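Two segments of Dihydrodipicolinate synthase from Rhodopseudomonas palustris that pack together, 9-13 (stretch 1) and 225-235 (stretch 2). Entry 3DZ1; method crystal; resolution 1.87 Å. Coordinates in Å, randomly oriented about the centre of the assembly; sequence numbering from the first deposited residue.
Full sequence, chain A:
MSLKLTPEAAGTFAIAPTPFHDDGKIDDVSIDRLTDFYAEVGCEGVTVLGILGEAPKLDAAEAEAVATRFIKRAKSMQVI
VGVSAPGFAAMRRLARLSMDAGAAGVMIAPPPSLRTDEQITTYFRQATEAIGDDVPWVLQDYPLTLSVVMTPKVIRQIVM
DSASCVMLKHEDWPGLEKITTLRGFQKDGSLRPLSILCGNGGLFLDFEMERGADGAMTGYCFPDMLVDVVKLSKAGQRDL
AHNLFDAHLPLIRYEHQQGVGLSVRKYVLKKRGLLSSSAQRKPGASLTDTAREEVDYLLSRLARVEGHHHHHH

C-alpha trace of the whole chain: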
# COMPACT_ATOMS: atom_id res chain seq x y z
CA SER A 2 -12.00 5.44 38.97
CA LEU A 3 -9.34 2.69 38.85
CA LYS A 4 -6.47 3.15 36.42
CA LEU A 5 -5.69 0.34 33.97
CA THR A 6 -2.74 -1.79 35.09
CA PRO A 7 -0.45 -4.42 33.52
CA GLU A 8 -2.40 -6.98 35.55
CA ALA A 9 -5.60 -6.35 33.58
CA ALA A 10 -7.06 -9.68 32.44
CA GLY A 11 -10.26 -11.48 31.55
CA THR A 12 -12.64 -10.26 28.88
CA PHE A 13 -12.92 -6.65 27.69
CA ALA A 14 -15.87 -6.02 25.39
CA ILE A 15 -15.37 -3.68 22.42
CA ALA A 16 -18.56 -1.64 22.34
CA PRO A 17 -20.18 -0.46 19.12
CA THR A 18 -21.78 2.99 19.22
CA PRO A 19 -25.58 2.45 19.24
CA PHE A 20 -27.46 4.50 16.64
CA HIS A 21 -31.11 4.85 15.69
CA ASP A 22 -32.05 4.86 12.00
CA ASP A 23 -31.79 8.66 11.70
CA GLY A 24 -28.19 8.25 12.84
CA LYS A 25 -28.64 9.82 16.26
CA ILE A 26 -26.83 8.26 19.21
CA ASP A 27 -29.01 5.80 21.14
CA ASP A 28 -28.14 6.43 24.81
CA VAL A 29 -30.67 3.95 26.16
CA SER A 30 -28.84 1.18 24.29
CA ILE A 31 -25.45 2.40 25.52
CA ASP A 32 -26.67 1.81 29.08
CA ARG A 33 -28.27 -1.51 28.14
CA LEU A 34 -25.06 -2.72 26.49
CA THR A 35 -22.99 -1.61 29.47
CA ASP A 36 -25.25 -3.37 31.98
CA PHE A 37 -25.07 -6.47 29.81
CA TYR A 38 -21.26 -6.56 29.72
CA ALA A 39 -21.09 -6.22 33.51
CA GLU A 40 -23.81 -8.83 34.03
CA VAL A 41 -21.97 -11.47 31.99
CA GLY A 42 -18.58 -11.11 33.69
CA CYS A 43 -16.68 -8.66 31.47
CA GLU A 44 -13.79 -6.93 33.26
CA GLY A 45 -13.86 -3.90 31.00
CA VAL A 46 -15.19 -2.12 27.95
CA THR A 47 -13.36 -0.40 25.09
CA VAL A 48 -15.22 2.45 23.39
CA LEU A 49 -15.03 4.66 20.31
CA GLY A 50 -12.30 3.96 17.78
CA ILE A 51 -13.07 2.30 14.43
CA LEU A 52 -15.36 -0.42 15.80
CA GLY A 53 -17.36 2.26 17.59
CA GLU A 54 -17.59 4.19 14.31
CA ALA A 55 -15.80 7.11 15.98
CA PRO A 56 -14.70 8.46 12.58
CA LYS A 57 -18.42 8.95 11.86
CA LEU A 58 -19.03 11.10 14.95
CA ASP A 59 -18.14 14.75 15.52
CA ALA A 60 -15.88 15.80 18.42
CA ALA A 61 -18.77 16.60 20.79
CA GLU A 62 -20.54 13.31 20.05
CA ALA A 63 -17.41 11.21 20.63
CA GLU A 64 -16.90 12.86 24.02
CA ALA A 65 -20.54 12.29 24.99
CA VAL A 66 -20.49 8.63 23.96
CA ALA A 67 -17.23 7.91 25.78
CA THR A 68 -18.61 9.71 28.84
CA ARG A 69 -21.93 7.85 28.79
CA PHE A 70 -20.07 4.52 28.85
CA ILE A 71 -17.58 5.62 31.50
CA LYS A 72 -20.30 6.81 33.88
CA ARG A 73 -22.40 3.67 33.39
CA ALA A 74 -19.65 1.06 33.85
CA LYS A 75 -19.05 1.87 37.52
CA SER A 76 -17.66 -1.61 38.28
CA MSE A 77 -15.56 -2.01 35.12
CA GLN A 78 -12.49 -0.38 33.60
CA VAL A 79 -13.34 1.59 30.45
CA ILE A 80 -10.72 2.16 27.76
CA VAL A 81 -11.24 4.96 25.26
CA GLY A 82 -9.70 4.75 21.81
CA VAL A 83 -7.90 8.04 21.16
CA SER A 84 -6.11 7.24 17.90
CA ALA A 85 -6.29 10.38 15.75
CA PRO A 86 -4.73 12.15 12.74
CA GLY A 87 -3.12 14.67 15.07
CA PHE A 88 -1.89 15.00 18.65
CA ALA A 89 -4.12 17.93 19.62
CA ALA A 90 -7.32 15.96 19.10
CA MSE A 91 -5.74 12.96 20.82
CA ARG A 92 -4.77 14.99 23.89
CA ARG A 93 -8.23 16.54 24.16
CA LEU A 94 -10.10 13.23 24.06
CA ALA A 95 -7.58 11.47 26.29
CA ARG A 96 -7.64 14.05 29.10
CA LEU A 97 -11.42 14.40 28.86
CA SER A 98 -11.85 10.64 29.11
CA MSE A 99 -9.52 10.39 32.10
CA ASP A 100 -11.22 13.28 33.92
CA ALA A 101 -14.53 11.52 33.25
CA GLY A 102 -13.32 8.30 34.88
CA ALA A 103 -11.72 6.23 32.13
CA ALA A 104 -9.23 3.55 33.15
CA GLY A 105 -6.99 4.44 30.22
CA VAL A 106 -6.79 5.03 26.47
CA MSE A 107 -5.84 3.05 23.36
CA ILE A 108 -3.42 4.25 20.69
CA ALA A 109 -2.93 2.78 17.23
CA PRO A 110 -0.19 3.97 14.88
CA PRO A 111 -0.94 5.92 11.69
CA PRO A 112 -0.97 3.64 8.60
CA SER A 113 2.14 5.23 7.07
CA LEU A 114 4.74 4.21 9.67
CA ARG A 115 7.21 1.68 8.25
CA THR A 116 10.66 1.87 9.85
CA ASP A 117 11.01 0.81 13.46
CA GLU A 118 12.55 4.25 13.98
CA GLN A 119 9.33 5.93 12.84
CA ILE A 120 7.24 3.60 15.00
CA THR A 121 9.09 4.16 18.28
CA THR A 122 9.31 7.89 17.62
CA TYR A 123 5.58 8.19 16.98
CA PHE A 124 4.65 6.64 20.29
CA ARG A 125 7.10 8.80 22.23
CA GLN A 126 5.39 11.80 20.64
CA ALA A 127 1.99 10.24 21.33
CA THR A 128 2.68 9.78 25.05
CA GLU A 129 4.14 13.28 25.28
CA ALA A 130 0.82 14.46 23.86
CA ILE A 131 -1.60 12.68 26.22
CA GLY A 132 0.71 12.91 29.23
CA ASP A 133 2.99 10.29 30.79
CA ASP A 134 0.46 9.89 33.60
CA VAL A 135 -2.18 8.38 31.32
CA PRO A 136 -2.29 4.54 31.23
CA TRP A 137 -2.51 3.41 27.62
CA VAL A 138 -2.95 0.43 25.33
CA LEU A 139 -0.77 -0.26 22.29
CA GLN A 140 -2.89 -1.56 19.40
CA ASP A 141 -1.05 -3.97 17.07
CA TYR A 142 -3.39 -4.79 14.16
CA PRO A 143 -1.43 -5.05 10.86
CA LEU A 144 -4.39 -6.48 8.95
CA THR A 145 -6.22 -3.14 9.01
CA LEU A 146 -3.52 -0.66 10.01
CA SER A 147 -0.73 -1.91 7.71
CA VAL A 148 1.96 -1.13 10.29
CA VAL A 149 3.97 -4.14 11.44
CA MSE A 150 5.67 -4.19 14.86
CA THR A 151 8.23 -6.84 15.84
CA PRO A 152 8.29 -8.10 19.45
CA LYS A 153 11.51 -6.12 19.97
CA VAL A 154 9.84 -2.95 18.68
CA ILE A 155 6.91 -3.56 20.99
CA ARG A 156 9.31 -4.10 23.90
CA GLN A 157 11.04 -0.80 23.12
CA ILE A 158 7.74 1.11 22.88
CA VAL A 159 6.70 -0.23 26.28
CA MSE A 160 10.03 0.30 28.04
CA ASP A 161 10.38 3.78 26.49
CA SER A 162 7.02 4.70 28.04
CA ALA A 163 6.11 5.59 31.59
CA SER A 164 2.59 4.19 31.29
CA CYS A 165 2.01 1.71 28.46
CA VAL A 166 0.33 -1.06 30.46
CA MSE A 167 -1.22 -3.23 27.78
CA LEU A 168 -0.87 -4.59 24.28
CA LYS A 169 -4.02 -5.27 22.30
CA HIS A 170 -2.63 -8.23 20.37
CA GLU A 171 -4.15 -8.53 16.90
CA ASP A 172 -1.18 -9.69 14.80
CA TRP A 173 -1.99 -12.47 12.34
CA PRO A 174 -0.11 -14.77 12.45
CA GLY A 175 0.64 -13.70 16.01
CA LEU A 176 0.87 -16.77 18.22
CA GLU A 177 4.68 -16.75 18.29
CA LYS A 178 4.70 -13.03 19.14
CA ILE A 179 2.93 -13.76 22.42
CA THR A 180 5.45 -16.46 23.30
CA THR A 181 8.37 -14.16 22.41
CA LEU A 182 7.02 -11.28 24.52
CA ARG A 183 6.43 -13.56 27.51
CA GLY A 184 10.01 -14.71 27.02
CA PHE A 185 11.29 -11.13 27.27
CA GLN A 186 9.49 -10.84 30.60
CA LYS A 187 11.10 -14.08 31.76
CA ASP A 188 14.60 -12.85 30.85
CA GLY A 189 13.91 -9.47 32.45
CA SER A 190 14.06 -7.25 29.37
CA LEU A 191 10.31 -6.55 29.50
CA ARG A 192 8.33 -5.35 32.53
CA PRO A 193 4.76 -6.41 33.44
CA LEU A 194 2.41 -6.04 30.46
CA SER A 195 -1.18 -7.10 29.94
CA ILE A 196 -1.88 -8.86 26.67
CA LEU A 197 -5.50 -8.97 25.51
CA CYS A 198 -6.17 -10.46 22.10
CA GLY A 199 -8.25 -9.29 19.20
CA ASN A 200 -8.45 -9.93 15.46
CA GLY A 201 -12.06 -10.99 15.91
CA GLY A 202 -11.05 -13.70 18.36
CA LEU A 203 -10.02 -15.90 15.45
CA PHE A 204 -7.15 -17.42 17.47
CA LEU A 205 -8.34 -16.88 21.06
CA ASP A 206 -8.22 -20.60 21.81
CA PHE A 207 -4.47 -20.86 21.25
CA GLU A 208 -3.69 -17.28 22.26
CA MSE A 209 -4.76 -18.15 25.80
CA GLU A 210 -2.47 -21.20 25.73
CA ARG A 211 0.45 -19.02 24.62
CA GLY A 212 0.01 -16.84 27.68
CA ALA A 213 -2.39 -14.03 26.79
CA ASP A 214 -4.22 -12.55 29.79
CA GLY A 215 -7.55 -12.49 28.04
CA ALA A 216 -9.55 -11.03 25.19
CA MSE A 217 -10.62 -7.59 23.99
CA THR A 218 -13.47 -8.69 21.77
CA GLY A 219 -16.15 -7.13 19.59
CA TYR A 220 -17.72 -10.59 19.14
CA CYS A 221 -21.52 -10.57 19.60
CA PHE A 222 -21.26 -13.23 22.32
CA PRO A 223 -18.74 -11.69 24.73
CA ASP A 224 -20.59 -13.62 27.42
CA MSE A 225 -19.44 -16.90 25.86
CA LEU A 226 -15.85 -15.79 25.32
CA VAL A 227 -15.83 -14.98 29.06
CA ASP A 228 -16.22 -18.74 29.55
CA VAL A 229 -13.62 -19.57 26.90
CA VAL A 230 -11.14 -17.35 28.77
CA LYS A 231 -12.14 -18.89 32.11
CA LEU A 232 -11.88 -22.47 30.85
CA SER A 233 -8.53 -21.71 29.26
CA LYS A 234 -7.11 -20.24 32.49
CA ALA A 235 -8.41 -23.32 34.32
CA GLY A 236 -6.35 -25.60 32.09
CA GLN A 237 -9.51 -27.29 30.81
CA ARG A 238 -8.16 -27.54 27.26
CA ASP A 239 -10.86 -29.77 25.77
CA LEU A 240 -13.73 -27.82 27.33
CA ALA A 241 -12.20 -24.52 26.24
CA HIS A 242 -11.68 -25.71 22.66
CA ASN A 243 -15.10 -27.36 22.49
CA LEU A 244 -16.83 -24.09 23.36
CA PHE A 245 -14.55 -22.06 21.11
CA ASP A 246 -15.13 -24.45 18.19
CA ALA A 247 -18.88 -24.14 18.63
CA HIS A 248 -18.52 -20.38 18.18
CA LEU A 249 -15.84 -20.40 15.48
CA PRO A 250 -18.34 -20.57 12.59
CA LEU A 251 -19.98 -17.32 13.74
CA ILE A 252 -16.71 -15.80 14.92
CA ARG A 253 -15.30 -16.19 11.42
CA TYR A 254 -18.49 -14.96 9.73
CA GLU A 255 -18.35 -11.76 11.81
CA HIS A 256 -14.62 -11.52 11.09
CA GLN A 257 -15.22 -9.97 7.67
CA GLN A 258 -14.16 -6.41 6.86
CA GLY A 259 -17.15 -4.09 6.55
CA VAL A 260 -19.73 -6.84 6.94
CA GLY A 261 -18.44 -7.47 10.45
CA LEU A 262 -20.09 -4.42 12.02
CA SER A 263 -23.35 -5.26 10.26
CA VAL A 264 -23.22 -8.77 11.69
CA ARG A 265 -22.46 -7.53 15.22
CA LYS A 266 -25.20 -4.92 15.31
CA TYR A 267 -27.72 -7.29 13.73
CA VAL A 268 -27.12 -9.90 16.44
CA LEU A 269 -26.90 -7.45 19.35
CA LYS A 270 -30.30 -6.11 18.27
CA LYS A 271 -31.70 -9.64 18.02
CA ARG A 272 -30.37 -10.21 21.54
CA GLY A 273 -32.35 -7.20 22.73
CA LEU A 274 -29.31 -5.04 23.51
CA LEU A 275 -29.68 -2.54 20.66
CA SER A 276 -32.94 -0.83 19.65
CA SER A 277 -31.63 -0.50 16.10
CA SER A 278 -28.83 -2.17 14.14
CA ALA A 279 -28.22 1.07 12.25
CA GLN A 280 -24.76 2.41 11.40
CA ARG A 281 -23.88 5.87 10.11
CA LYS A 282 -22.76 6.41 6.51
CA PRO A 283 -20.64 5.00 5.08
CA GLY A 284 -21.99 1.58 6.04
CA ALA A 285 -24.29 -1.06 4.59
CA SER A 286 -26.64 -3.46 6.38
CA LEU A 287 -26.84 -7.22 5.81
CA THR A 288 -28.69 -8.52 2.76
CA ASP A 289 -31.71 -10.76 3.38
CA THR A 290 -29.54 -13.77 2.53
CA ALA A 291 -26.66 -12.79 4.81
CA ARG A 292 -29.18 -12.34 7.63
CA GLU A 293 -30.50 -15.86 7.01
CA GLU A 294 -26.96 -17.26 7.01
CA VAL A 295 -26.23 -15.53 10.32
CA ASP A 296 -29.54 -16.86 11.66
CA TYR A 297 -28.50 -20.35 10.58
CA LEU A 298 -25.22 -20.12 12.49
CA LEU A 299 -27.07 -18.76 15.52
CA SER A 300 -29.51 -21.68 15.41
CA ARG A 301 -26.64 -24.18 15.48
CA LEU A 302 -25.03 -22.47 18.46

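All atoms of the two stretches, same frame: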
# COMPACT_ATOMS: atom_id res chain seq x y z
N ALA A 9 -4.27 -6.25 34.17
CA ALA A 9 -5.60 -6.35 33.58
C ALA A 9 -5.72 -7.70 32.88
O ALA A 9 -4.79 -8.14 32.20
CB ALA A 9 -5.84 -5.22 32.59
N ALA A 10 -6.85 -8.37 33.05
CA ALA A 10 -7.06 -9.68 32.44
C ALA A 10 -8.55 -9.94 32.23
O ALA A 10 -9.38 -9.08 32.50
CB ALA A 10 -6.45 -10.76 33.32
N GLY A 11 -8.87 -11.14 31.76
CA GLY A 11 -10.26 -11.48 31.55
C GLY A 11 -10.79 -11.08 30.19
O GLY A 11 -10.08 -11.16 29.19
N THR A 12 -12.04 -10.64 30.14
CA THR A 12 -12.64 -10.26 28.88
C THR A 12 -13.07 -8.80 28.85
O THR A 12 -13.83 -8.35 29.70
CB THR A 12 -13.87 -11.15 28.58
OG1 THR A 12 -13.48 -12.53 28.60
CG2 THR A 12 -14.47 -10.81 27.22
N PHE A 13 -12.55 -8.05 27.87
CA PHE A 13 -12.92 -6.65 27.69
C PHE A 13 -13.77 -6.60 26.43
O PHE A 13 -13.33 -6.99 25.35
CB PHE A 13 -11.68 -5.77 27.49
CG PHE A 13 -11.06 -5.30 28.78
CD1 PHE A 13 -10.53 -6.21 29.69
CD2 PHE A 13 -11.00 -3.94 29.08
CE1 PHE A 13 -9.95 -5.78 30.88
CE2 PHE A 13 -10.42 -3.49 30.27
CZ PHE A 13 -9.90 -4.42 31.17
N MSE A 225 -19.98 -15.56 26.06
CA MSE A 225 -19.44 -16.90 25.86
C MSE A 225 -17.92 -16.91 25.81
O MSE A 225 -17.29 -17.90 26.19
CB MSE A 225 -20.03 -17.53 24.59
CG MSE A 225 -21.53 -17.79 24.68
SE MSE A 225 -22.04 -18.95 26.17
CE MSE A 225 -22.54 -17.60 27.46
N LEU A 226 -17.30 -15.83 25.35
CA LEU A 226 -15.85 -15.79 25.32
C LEU A 226 -15.34 -15.64 26.76
O LEU A 226 -14.21 -16.02 27.07
CB LEU A 226 -15.34 -14.64 24.44
CG LEU A 226 -15.67 -14.77 22.95
CD1 LEU A 226 -14.87 -13.74 22.17
CD2 LEU A 226 -15.33 -16.18 22.46
N VAL A 227 -16.19 -15.11 27.65
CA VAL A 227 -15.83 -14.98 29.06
C VAL A 227 -15.53 -16.39 29.56
O VAL A 227 -14.55 -16.63 30.28
CB VAL A 227 -17.00 -14.37 29.90
CG1 VAL A 227 -16.75 -14.62 31.38
CG2 VAL A 227 -17.11 -12.88 29.64
N ASP A 228 -16.38 -17.34 29.16
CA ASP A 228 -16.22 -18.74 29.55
C ASP A 228 -15.01 -19.36 28.87
O ASP A 228 -14.30 -20.16 29.48
CB ASP A 228 -17.47 -19.55 29.23
CG ASP A 228 -18.66 -19.17 30.09
OD1 ASP A 228 -18.46 -18.90 31.29
OD2 ASP A 228 -19.80 -19.13 29.57
N VAL A 229 -14.77 -19.02 27.60
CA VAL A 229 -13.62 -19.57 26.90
C VAL A 229 -12.35 -19.14 27.64
O VAL A 229 -11.43 -19.94 27.84
CB VAL A 229 -13.53 -19.06 25.44
CG1 VAL A 229 -12.19 -19.45 24.83
CG2 VAL A 229 -14.66 -19.65 24.62
N VAL A 230 -12.30 -17.87 28.05
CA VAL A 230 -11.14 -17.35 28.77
C VAL A 230 -11.02 -18.05 30.13
O VAL A 230 -9.92 -18.44 30.55
CB VAL A 230 -11.27 -15.81 28.98
CG1 VAL A 230 -10.16 -15.30 29.88
CG2 VAL A 230 -11.22 -15.10 27.63
N LYS A 231 -12.14 -18.22 30.81
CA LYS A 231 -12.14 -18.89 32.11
C LYS A 231 -11.68 -20.34 32.00
O LYS A 231 -10.83 -20.79 32.77
CB LYS A 231 -13.53 -18.84 32.74
CG LYS A 231 -13.93 -17.46 33.23
CD LYS A 231 -15.30 -17.50 33.89
CE LYS A 231 -15.64 -16.18 34.56
NZ LYS A 231 -16.98 -16.25 35.20
N LEU A 232 -12.25 -21.07 31.04
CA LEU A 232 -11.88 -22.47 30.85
C LEU A 232 -10.41 -22.60 30.50
O LEU A 232 -9.74 -23.52 30.95
CB LEU A 232 -12.74 -23.10 29.76
CG LEU A 232 -14.22 -23.33 30.11
CD1 LEU A 232 -15.00 -23.69 28.85
CD2 LEU A 232 -14.32 -24.44 31.17
N SER A 233 -9.92 -21.67 29.68
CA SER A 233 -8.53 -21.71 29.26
C SER A 233 -7.60 -21.51 30.46
O SER A 233 -6.61 -22.23 30.62
CB SER A 233 -8.26 -20.63 28.21
OG SER A 233 -9.07 -20.82 27.07
N LYS A 234 -7.92 -20.53 31.30
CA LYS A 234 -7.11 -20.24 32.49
C LYS A 234 -7.15 -21.42 33.47
O LYS A 234 -6.21 -21.63 34.24
CB LYS A 234 -7.61 -18.97 33.19
CG LYS A 234 -7.29 -17.68 32.45
CD LYS A 234 -7.93 -16.48 33.15
CE LYS A 234 -7.53 -15.16 32.50
NZ LYS A 234 -6.08 -14.87 32.68
N ALA A 235 -8.24 -22.17 33.43
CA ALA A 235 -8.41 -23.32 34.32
C ALA A 235 -7.71 -24.57 33.79
O ALA A 235 -7.77 -25.64 34.42
CB ALA A 235 -9.89 -23.61 34.52
O HOH W 1 -12.97 -14.01 31.31

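The contact is small, 216 Å² summed over both sides, and no direct hydrogen bond crosses it; packing and one water-mediated link join strand 11-13 to helix 225-234. The two run nearly antiparallel, at 154°, with their axes 7.8 Å apart at closest approach.

Thr-12 is the centre, with 67 Å² covered by the helix. Its CA-to-CB bond points toward the helix, and chi1 of -56° (m) carries OG1 to the helix backbone: Thr-12 OG1 lies 3.4 Å from Val-227 CA, 3.6 Å from Val-230 CG2 and 3.8 Å from Val-227 CG2. Thr-12 OG1 is also 3.9 Å from Leu-226 O, too far to bond, and that carbonyl already accepts the helical hydrogen bond from Val-230 N (2.8 Å to Leu-226 O). The buried hydroxyl is instead served by water 1, whose O is 3.1 Å from Thr-12 OG1 and 3.2 Å from Val-227 O. The water donates to Val-227 O, a carbonyl that also accepts from Lys-231 N at 2.9 Å, so it bridges strand and helix.

Val-227 and Val-230 both adopt t (chi1 164° and 173°). Val-227 points sideways, yet its CG2 still reaches the threonine; Val-230 points toward the strand and offers CG2 to Thr-12 while its CG1 comes within 4.2 Å of Gly-11 CA. Such compact branched side chains fill the space without needing polar partners.

Gly-11 has phi/psi of 88/-143°, where a CB would be jammed against the carbonyl O of Ala-10; the backbone itself therefore calls for glycine.

At the exposed margin, Lys-234 runs m, t, t, m. With chi2 and chi3 both t, the chain is extended from CB to CE and reaches toward the start of the strand, with Lys-234 CE 4.3 Å from Gly-11 N and Lys-234 NZ 4.2 Å from Ala-10 CB. These are packing contacts; the amine is hydrogen-bonded elsewhere in the structure.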